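Local coordinates for transcriptional regulator AefR (Pseudomonas syringae pv. tomato, PDB 3CDL), which probably binds cis-regulatory DNA as a transcription factor of the TetR family, pairing a helix-turn-helix head with a helical C-terminal domain, at residues I19-F22 / G23-F27; G92-R95 / N96-S100; A177-P181 / Q182-N186. All coordinates share one frame; numbering follows the deposited sequence.

Interaction 1: residues I19-F22 / G23-F27; sequences IAEF and GDRGF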
loop_
_atom_site.group_PDB
_atom_site.type_symbol
_atom_site.label_atom_id
_atom_site.label_comp_id
_atom_site.label_asym_id
_atom_site.label_seq_id
_atom_site.Cartn_x
_atom_site.Cartn_y
_atom_site.Cartn_z
ATOM N N ILE B 19 -6.515 -18.641 6.490
ATOM C CA ILE B 19 -5.561 -17.554 6.558
ATOM C C ILE B 19 -4.161 -18.121 6.741
ATOM O O ILE B 19 -3.236 -17.803 5.977
ATOM C CB ILE B 19 -5.941 -16.582 7.694
ATOM C CG1 ILE B 19 -7.250 -15.871 7.329
ATOM C CG2 ILE B 19 -4.797 -15.612 8.014
ATOM C CD1 ILE B 19 -7.687 -14.842 8.323
ATOM N N ALA B 20 -4.040 -18.988 7.741
ATOM C CA ALA B 20 -2.805 -19.667 8.091
ATOM C C ALA B 20 -2.258 -20.443 6.908
ATOM O O ALA B 20 -1.109 -20.248 6.519
ATOM C CB ALA B 20 -3.055 -20.594 9.250
ATOM N N GLU B 21 -3.091 -21.304 6.323
ATOM C CA GLU B 21 -2.669 -22.107 5.180
ATOM C C GLU B 21 -2.322 -21.261 3.959
ATOM O O GLU B 21 -1.304 -21.523 3.329
ATOM C CB GLU B 21 -3.698 -23.185 4.808
ATOM C CG GLU B 21 -3.733 -24.428 5.728
ATOM C CD GLU B 21 -2.446 -25.276 5.737
ATOM O OE1 GLU B 21 -2.194 -25.970 6.754
ATOM O OE2 GLU B 21 -1.693 -25.267 4.740
ATOM N N PHE B 22 -3.151 -20.265 3.624
ATOM C CA PHE B 22 -2.866 -19.388 2.483
ATOM C C PHE B 22 -1.611 -18.569 2.772
ATOM O O PHE B 22 -0.916 -18.123 1.856
ATOM C CB PHE B 22 -4.010 -18.413 2.178
ATOM C CG PHE B 22 -5.287 -19.062 1.756
ATOM C CD1 PHE B 22 -6.506 -18.492 2.105
ATOM C CD2 PHE B 22 -5.292 -20.225 0.999
ATOM C CE1 PHE B 22 -7.716 -19.093 1.720
ATOM C CE2 PHE B 22 -6.504 -20.831 0.609
ATOM C CZ PHE B 22 -7.714 -20.267 0.973
ATOM N N GLY B 23 -1.347 -18.348 4.054
ATOM C CA GLY B 23 -0.142 -17.666 4.457
ATOM C C GLY B 23 1.039 -18.598 4.296
ATOM O O GLY B 23 2.147 -18.163 4.002
ATOM N N ASP B 24 0.804 -19.889 4.487
ATOM C CA ASP B 24 1.889 -20.861 4.477
ATOM C C ASP B 24 2.218 -21.294 3.066
ATOM O O ASP B 24 3.329 -21.078 2.590
ATOM C CB ASP B 24 1.542 -22.078 5.351
ATOM C CG ASP B 24 1.441 -21.729 6.838
ATOM O OD1 ASP B 24 1.694 -20.552 7.190
ATOM O OD2 ASP B 24 1.112 -22.630 7.657
ATOM N N ARG B 25 1.237 -21.902 2.406
ATOM C CA ARG B 25 1.437 -22.521 1.102
ATOM C C ARG B 25 1.263 -21.500 -0.025
ATOM O O ARG B 25 1.843 -21.641 -1.100
ATOM C CB ARG B 25 0.446 -23.681 0.899
ATOM C CG ARG B 25 0.223 -24.593 2.097
ATOM C CD ARG B 25 1.248 -25.724 2.172
ATOM N NE ARG B 25 0.911 -26.678 3.231
ATOM C CZ ARG B 25 1.425 -27.908 3.337
ATOM N NH1 ARG B 25 2.320 -28.368 2.445
ATOM N NH2 ARG B 25 1.033 -28.692 4.339
ATOM N N GLY B 26 0.465 -20.471 0.232
ATOM C CA GLY B 26 -0.010 -19.591 -0.830
ATOM C C GLY B 26 -1.450 -19.955 -1.111
ATOM O O GLY B 26 -1.911 -21.025 -0.719
ATOM N N PHE B 27 -2.158 -19.072 -1.796
ATOM C CA PHE B 27 -3.586 -19.241 -2.018
ATOM C C PHE B 27 -3.967 -20.384 -2.981
ATOM O O PHE B 27 -4.751 -21.266 -2.616
ATOM C CB PHE B 27 -4.222 -17.914 -2.475
ATOM C CG PHE B 27 -5.683 -18.032 -2.763
ATOM C CD1 PHE B 27 -6.618 -17.978 -1.719
ATOM C CD2 PHE B 27 -6.128 -18.251 -4.055
ATOM C CE1 PHE B 27 -7.974 -18.119 -1.964
ATOM C CE2 PHE B 27 -7.480 -18.404 -4.313
ATOM C CZ PHE B 27 -8.410 -18.329 -3.268
#

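Interaction 2: residues G92-R95 / N96-S100; sequences GKMR and NLTDS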
loop_
_atom_site.group_PDB
_atom_site.type_symbol
_atom_site.label_atom_id
_atom_site.label_comp_id
_atom_site.label_asym_id
_atom_site.label_seq_id
_atom_site.Cartn_x
_atom_site.Cartn_y
_atom_site.Cartn_z
ATOM N N GLY B 92 -11.295 5.069 15.900
ATOM C CA GLY B 92 -11.978 3.859 15.409
ATOM C C GLY B 92 -11.191 3.118 14.324
ATOM O O GLY B 92 -10.862 1.938 14.477
ATOM N N LYS B 93 -10.870 3.810 13.234
ATOM C CA LYS B 93 -10.061 3.210 12.180
ATOM C C LYS B 93 -8.661 2.777 12.643
ATOM O O LYS B 93 -8.142 1.791 12.143
ATOM C CB LYS B 93 -9.951 4.146 10.978
ATOM C CG LYS B 93 -9.342 3.523 9.702
ATOM C CD LYS B 93 -10.054 2.225 9.278
ATOM C CE LYS B 93 -9.986 1.933 7.781
ATOM N NZ LYS B 93 -8.630 2.139 7.108
HETATM N N MSE B 94 -8.050 3.494 13.586
HETATM C CA MSE B 94 -6.721 3.128 14.063
HETATM C C MSE B 94 -6.746 1.875 14.951
HETATM O O MSE B 94 -5.852 1.039 14.884
HETATM C CB MSE B 94 -6.059 4.299 14.784
HETATM C CG MSE B 94 -4.680 3.995 15.372
HETATM SE SE MSE B 94 -3.328 3.417 14.016
HETATM C CE MSE B 94 -3.136 5.115 13.075
ATOM N N ARG B 95 -7.768 1.744 15.781
ATOM C CA ARG B 95 -7.905 0.561 16.630
ATOM C C ARG B 95 -8.123 -0.721 15.779
ATOM O O ARG B 95 -7.697 -1.822 16.164
ATOM C CB ARG B 95 -9.040 0.770 17.653
ATOM C CG ARG B 95 -8.756 1.851 18.734
ATOM C CD ARG B 95 -9.856 1.866 19.817
ATOM N NE ARG B 95 -10.839 2.942 19.632
ATOM C CZ ARG B 95 -10.821 4.119 20.269
ATOM N NH1 ARG B 95 -9.879 4.414 21.169
ATOM N NH2 ARG B 95 -11.755 5.018 20.001
ATOM N N ASN B 96 -8.768 -0.562 14.622
ATOM C CA ASN B 96 -9.017 -1.682 13.717
ATOM C C ASN B 96 -7.745 -2.119 12.977
ATOM O O ASN B 96 -7.471 -3.310 12.841
ATOM C CB ASN B 96 -10.167 -1.361 12.738
ATOM C CG ASN B 96 -11.498 -1.139 13.447
ATOM O OD1 ASN B 96 -11.962 -1.976 14.230
ATOM N ND2 ASN B 96 -12.120 -0.005 13.171
ATOM N N LEU B 97 -6.972 -1.145 12.520
ATOM C CA LEU B 97 -5.650 -1.388 11.925
ATOM C C LEU B 97 -4.648 -2.024 12.900
ATOM O O LEU B 97 -3.681 -2.656 12.468
ATOM C CB LEU B 97 -5.046 -0.064 11.457
ATOM C CG LEU B 97 -5.284 0.619 10.107
ATOM C CD1 LEU B 97 -6.675 0.433 9.517
ATOM C CD2 LEU B 97 -4.945 2.104 10.270
ATOM N N THR B 98 -4.846 -1.823 14.202
ATOM C CA THR B 98 -3.837 -2.250 15.161
ATOM C C THR B 98 -4.282 -3.555 15.784
ATOM O O THR B 98 -4.125 -3.790 16.983
ATOM C CB THR B 98 -3.522 -1.157 16.227
ATOM O OG1 THR B 98 -3.467 0.129 15.600
ATOM C CG2 THR B 98 -2.175 -1.418 16.869
ATOM N N ASP B 99 -4.882 -4.386 14.942
ATOM C CA ASP B 99 -5.325 -5.724 15.303
ATOM C C ASP B 99 -4.554 -6.719 14.419
ATOM O O ASP B 99 -4.714 -6.723 13.205
ATOM C CB ASP B 99 -6.843 -5.843 15.089
ATOM C CG ASP B 99 -7.386 -7.217 15.476
ATOM O OD1 ASP B 99 -7.066 -8.217 14.785
ATOM O OD2 ASP B 99 -8.135 -7.303 16.485
ATOM N N SER B 100 -3.716 -7.549 15.033
ATOM C CA SER B 100 -2.868 -8.496 14.298
ATOM C C SER B 100 -3.622 -9.606 13.518
ATOM O O SER B 100 -3.099 -10.141 12.545
ATOM C CB SER B 100 -1.835 -9.121 15.240
ATOM O OG SER B 100 -2.491 -9.897 16.218
#

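Interaction 3: residues A177-P181 / Q182-N186; sequences ALLTP and QEQSN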
loop_
_atom_site.group_PDB
_atom_site.type_symbol
_atom_site.label_atom_id
_atom_site.label_comp_id
_atom_site.label_asym_id
_atom_site.label_seq_id
_atom_site.Cartn_x
_atom_site.Cartn_y
_atom_site.Cartn_z
ATOM N N ALA B 177 6.180 -3.809 12.936
ATOM C CA ALA B 177 5.515 -3.929 14.230
ATOM C C ALA B 177 4.209 -3.116 14.231
ATOM O O ALA B 177 4.013 -2.224 13.389
ATOM C CB ALA B 177 6.450 -3.457 15.330
ATOM N N LEU B 178 3.305 -3.439 15.148
ATOM C CA LEU B 178 2.161 -2.576 15.406
ATOM C C LEU B 178 2.690 -1.211 15.879
ATOM O O LEU B 178 3.820 -1.119 16.371
ATOM C CB LEU B 178 1.240 -3.217 16.449
ATOM C CG LEU B 178 0.161 -4.211 15.959
ATOM C CD1 LEU B 178 0.296 -4.559 14.467
ATOM C CD2 LEU B 178 0.056 -5.486 16.816
ATOM N N LEU B 179 1.916 -0.143 15.705
ATOM C CA LEU B 179 2.290 1.119 16.348
ATOM C C LEU B 179 2.022 1.047 17.841
ATOM O O LEU B 179 0.983 0.531 18.259
ATOM C CB LEU B 179 1.544 2.304 15.746
ATOM C CG LEU B 179 1.713 2.515 14.235
ATOM C CD1 LEU B 179 0.830 3.652 13.747
ATOM C CD2 LEU B 179 3.187 2.767 13.905
ATOM N N THR B 180 2.971 1.553 18.634
ATOM C CA THR B 180 2.733 1.832 20.045
ATOM C C THR B 180 1.612 2.876 20.126
ATOM O O THR B 180 1.305 3.527 19.123
ATOM C CB THR B 180 4.005 2.356 20.760
ATOM O OG1 THR B 180 4.315 3.664 20.271
ATOM C CG2 THR B 180 5.202 1.419 20.543
ATOM N N PRO B 181 0.959 3.003 21.296
ATOM C CA PRO B 181 -0.089 4.025 21.491
ATOM C C PRO B 181 0.383 5.475 21.256
ATOM O O PRO B 181 -0.349 6.272 20.635
ATOM C CB PRO B 181 -0.513 3.819 22.951
ATOM C CG PRO B 181 -0.116 2.398 23.263
ATOM C CD PRO B 181 1.139 2.161 22.495
ATOM N N GLN B 182 1.585 5.801 21.752
ATOM C CA GLN B 182 2.246 7.091 21.508
ATOM C C GLN B 182 2.299 7.357 20.019
ATOM O O GLN B 182 1.743 8.337 19.528
ATOM C CB GLN B 182 3.667 7.087 22.061
ATOM C CG GLN B 182 3.736 7.112 23.565
ATOM C CD GLN B 182 3.836 5.731 24.203
ATOM O OE1 GLN B 182 4.347 5.616 25.320
ATOM N NE2 GLN B 182 3.356 4.679 23.507
ATOM N N GLU B 183 2.951 6.455 19.300
ATOM C CA GLU B 183 2.961 6.514 17.848
ATOM C C GLU B 183 1.568 6.604 17.251
ATOM O O GLU B 183 1.365 7.335 16.276
ATOM C CB GLU B 183 3.696 5.312 17.281
ATOM C CG GLU B 183 5.079 5.119 17.907
ATOM C CD GLU B 183 5.777 3.863 17.410
ATOM O OE1 GLU B 183 5.086 2.870 17.052
ATOM O OE2 GLU B 183 7.023 3.883 17.370
ATOM N N GLN B 184 0.606 5.876 17.810
ATOM C CA GLN B 184 -0.746 5.877 17.238
ATOM C C GLN B 184 -1.423 7.264 17.213
ATOM O O GLN B 184 -1.955 7.658 16.163
ATOM C CB GLN B 184 -1.640 4.852 17.928
ATOM C CG GLN B 184 -1.643 3.461 17.305
ATOM C CD GLN B 184 -2.272 2.443 18.242
ATOM O OE1 GLN B 184 -3.422 2.598 18.680
ATOM N NE2 GLN B 184 -1.505 1.410 18.591
ATOM N N SER B 185 -1.389 7.979 18.348
ATOM C CA SER B 185 -2.049 9.281 18.520
ATOM C C SER B 185 -1.264 10.344 17.842
ATOM O O SER B 185 -1.805 11.344 17.363
ATOM C CB SER B 185 -2.192 9.662 19.992
ATOM O OG SER B 185 -0.986 9.520 20.721
ATOM N N ASN B 186 0.036 10.127 17.811
ATOM C CA ASN B 186 0.914 10.912 16.967
ATOM C C ASN B 186 0.394 10.969 15.535
ATOM O O ASN B 186 0.225 12.057 14.960
ATOM C CB ASN B 186 2.265 10.245 16.933
ATOM C CG ASN B 186 3.362 11.203 17.116
ATOM O OD1 ASN B 186 3.723 11.940 16.178
ATOM N ND2 ASN B 186 3.920 11.233 18.341
#

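Interaction 1: residues I19-F22 / G23-F27
E21 and R25 are joined twice, once through the backbone and once through their side chains. R25 N donates to E21 O at 2.7 Å, and E21 OE2 meets R25 NE at 3.3 Å in a salt bridge whose hydrogen bond is weak. This is the C-terminal end of helix 9-24, the first helix of the TetR-type DNA-binding head, just ahead of the predicted helix-turn-helix. The two side chains run side by side. The E21 chain bends at its second torsion (chi2 -64°) and brings OE2 to the edge of the guanidinium, in its plane, with carboxylate and guanidinium nearly coplanar. Two residues earlier, G23 N bonds to I19 O at 2.8 Å. The helix is less regular after that: D24 N shares itself between A20 O and E21 O, both weakly, and G26 N makes a weak bond to F22 O. G26 then leaves helical angles with a positive phi, and the chain departs from the helix while F27 returns its ring to F22. The D24 carboxylate lies close over A20 O, acceptor facing acceptor, while its OD2 is held by a salt bridge to R38 of helix 32-39, whose positive charge would partly balance the carboxylate. On the apolar side, F22 and F27 form an edge-to-face pair with centroids 4.7 Å apart and planes at 50°. F27 turns CG away from its own backbone N (chi1 178°), which lays its ring edge over the face of F22. I35 of helix 32-39, together with L56 and M60 of helix 53-64, also packs on F22, and K53 makes a cation-pi contact with F27. Within the ring pair, F27 CD1 stands 3.5 Å above the centre of the F22 ring.

Interaction 2: residues G92-R95 / N96-S100
The flat carboxamide of N96 has the carbonyl oxygen of G92 over one of its faces, steeply above ND2. The 2.7 Å between N96 ND2 and G92 O is therefore not a hydrogen bond, because the amide hydrogens lie in the plane and point elsewhere. The amide sits there because CG lies beside its own backbone N (chi1 -63°), folding the group back along the helix. G92 O does accept from the backbone N of N96. A residue further on, L97 N bonds to K93 O at 3.2 Å, and the K93 side chain, bent at chi2 and chi4, crosses the leucine obliquely. L97 CD1 lies 3.8 Å from K93 CD and 3.5 Å from K93 NZ, so the leucine methyl lies against the far part of the lysine chain, which also touches H160 of helix 152-167. All this is the last turn of helix 82-97 in the C-terminal domain, where the chain is about to turn into helix 100-114. T98 is the first residue to leave helical angles, yet it still grips the helix: OG1 donates to M94 O at 2.7 Å, and T98 N adds weak bonds to M94 O and R95 O. M94 O thus takes two donors from one residue. The selenium of M94, a selenomethionine, lies 3.7 Å from T98 OG1, and its buried side chain packs on L163 and A167 of helix 152-167 and on V187 of helix 181-199. D99 follows as the N-cap of helix 100-114, with OD1 accepting from F102 N and S101 OG.

Interaction 3: residues A177-P181 / Q182-N186
The backbone passes from an extended run at L178-T180 straight into helix 181-199, whose opening bonds are Q184 N to T180 O at 2.8 Å and S185 N to P181 O at 3.0 Å. T180 and E183 close this start as a capping box, each side chain bonded to the other's backbone N. T180 N donates to E183 OE1 at 3.0 Å, reaching the carboxylate from above its plane. The return bond, E183 N to T180 OG1 at 3.3 Å, is fairly straight, although the hydroxyl is modelled too close to the glutamate and its place is less certain. With chi1 at 69° as modelled, T180 tucks OG1 between its own N and carbonyl carbon, facing the first helical turn. E183 is extended beyond CG (chi2 176°), long enough to reach back over the T180 N-H. Its negative charge, lying at the N-terminal end of the helix, is probably stabilised there by the helix dipole. Q184 takes hold of the residue before the cap: NE2 donates to L179 O at 2.7 Å, with the oxygen in the plane of the amide but the donor well above the carbonyl plane. The aliphatic part of the same side chain lies against L179, CG to CB 3.7 Å. S185 OG adds a bond to Q182 O, which also accepts from N186 N. P181 and Q182 run side by side at the surface, with Q182 NE2 3.5 Å from P181 CD. Inward, L179 packs on F166 and A167 of helix 152-167, and Q184 and S185 lie against W91 of helix 82-97, while the exposed N186 touches F154 of the second subunit.

How the interactions relate
The three contacts come in series along the chain, each local, none nested or crossed. Interaction 1 finishes helix 9-24 in the DNA-binding head and touches neither of the others: its nearest atoms are about 7 Å from interaction 2, and its centre is about 28 Å from that of interaction 3. Interaction 2 finishes helix 82-97 and leads into helix 100-114, which also touches I19 and F27 of interaction 1 and so bridges head and C-terminal domain. Interaction 3 starts helix 181-199. Interactions 2 and 3 meet directly: T98 CG2 lies 3.4 Å from Q184 NE2 and also packs on L178, joining the end of one helix to the start of another.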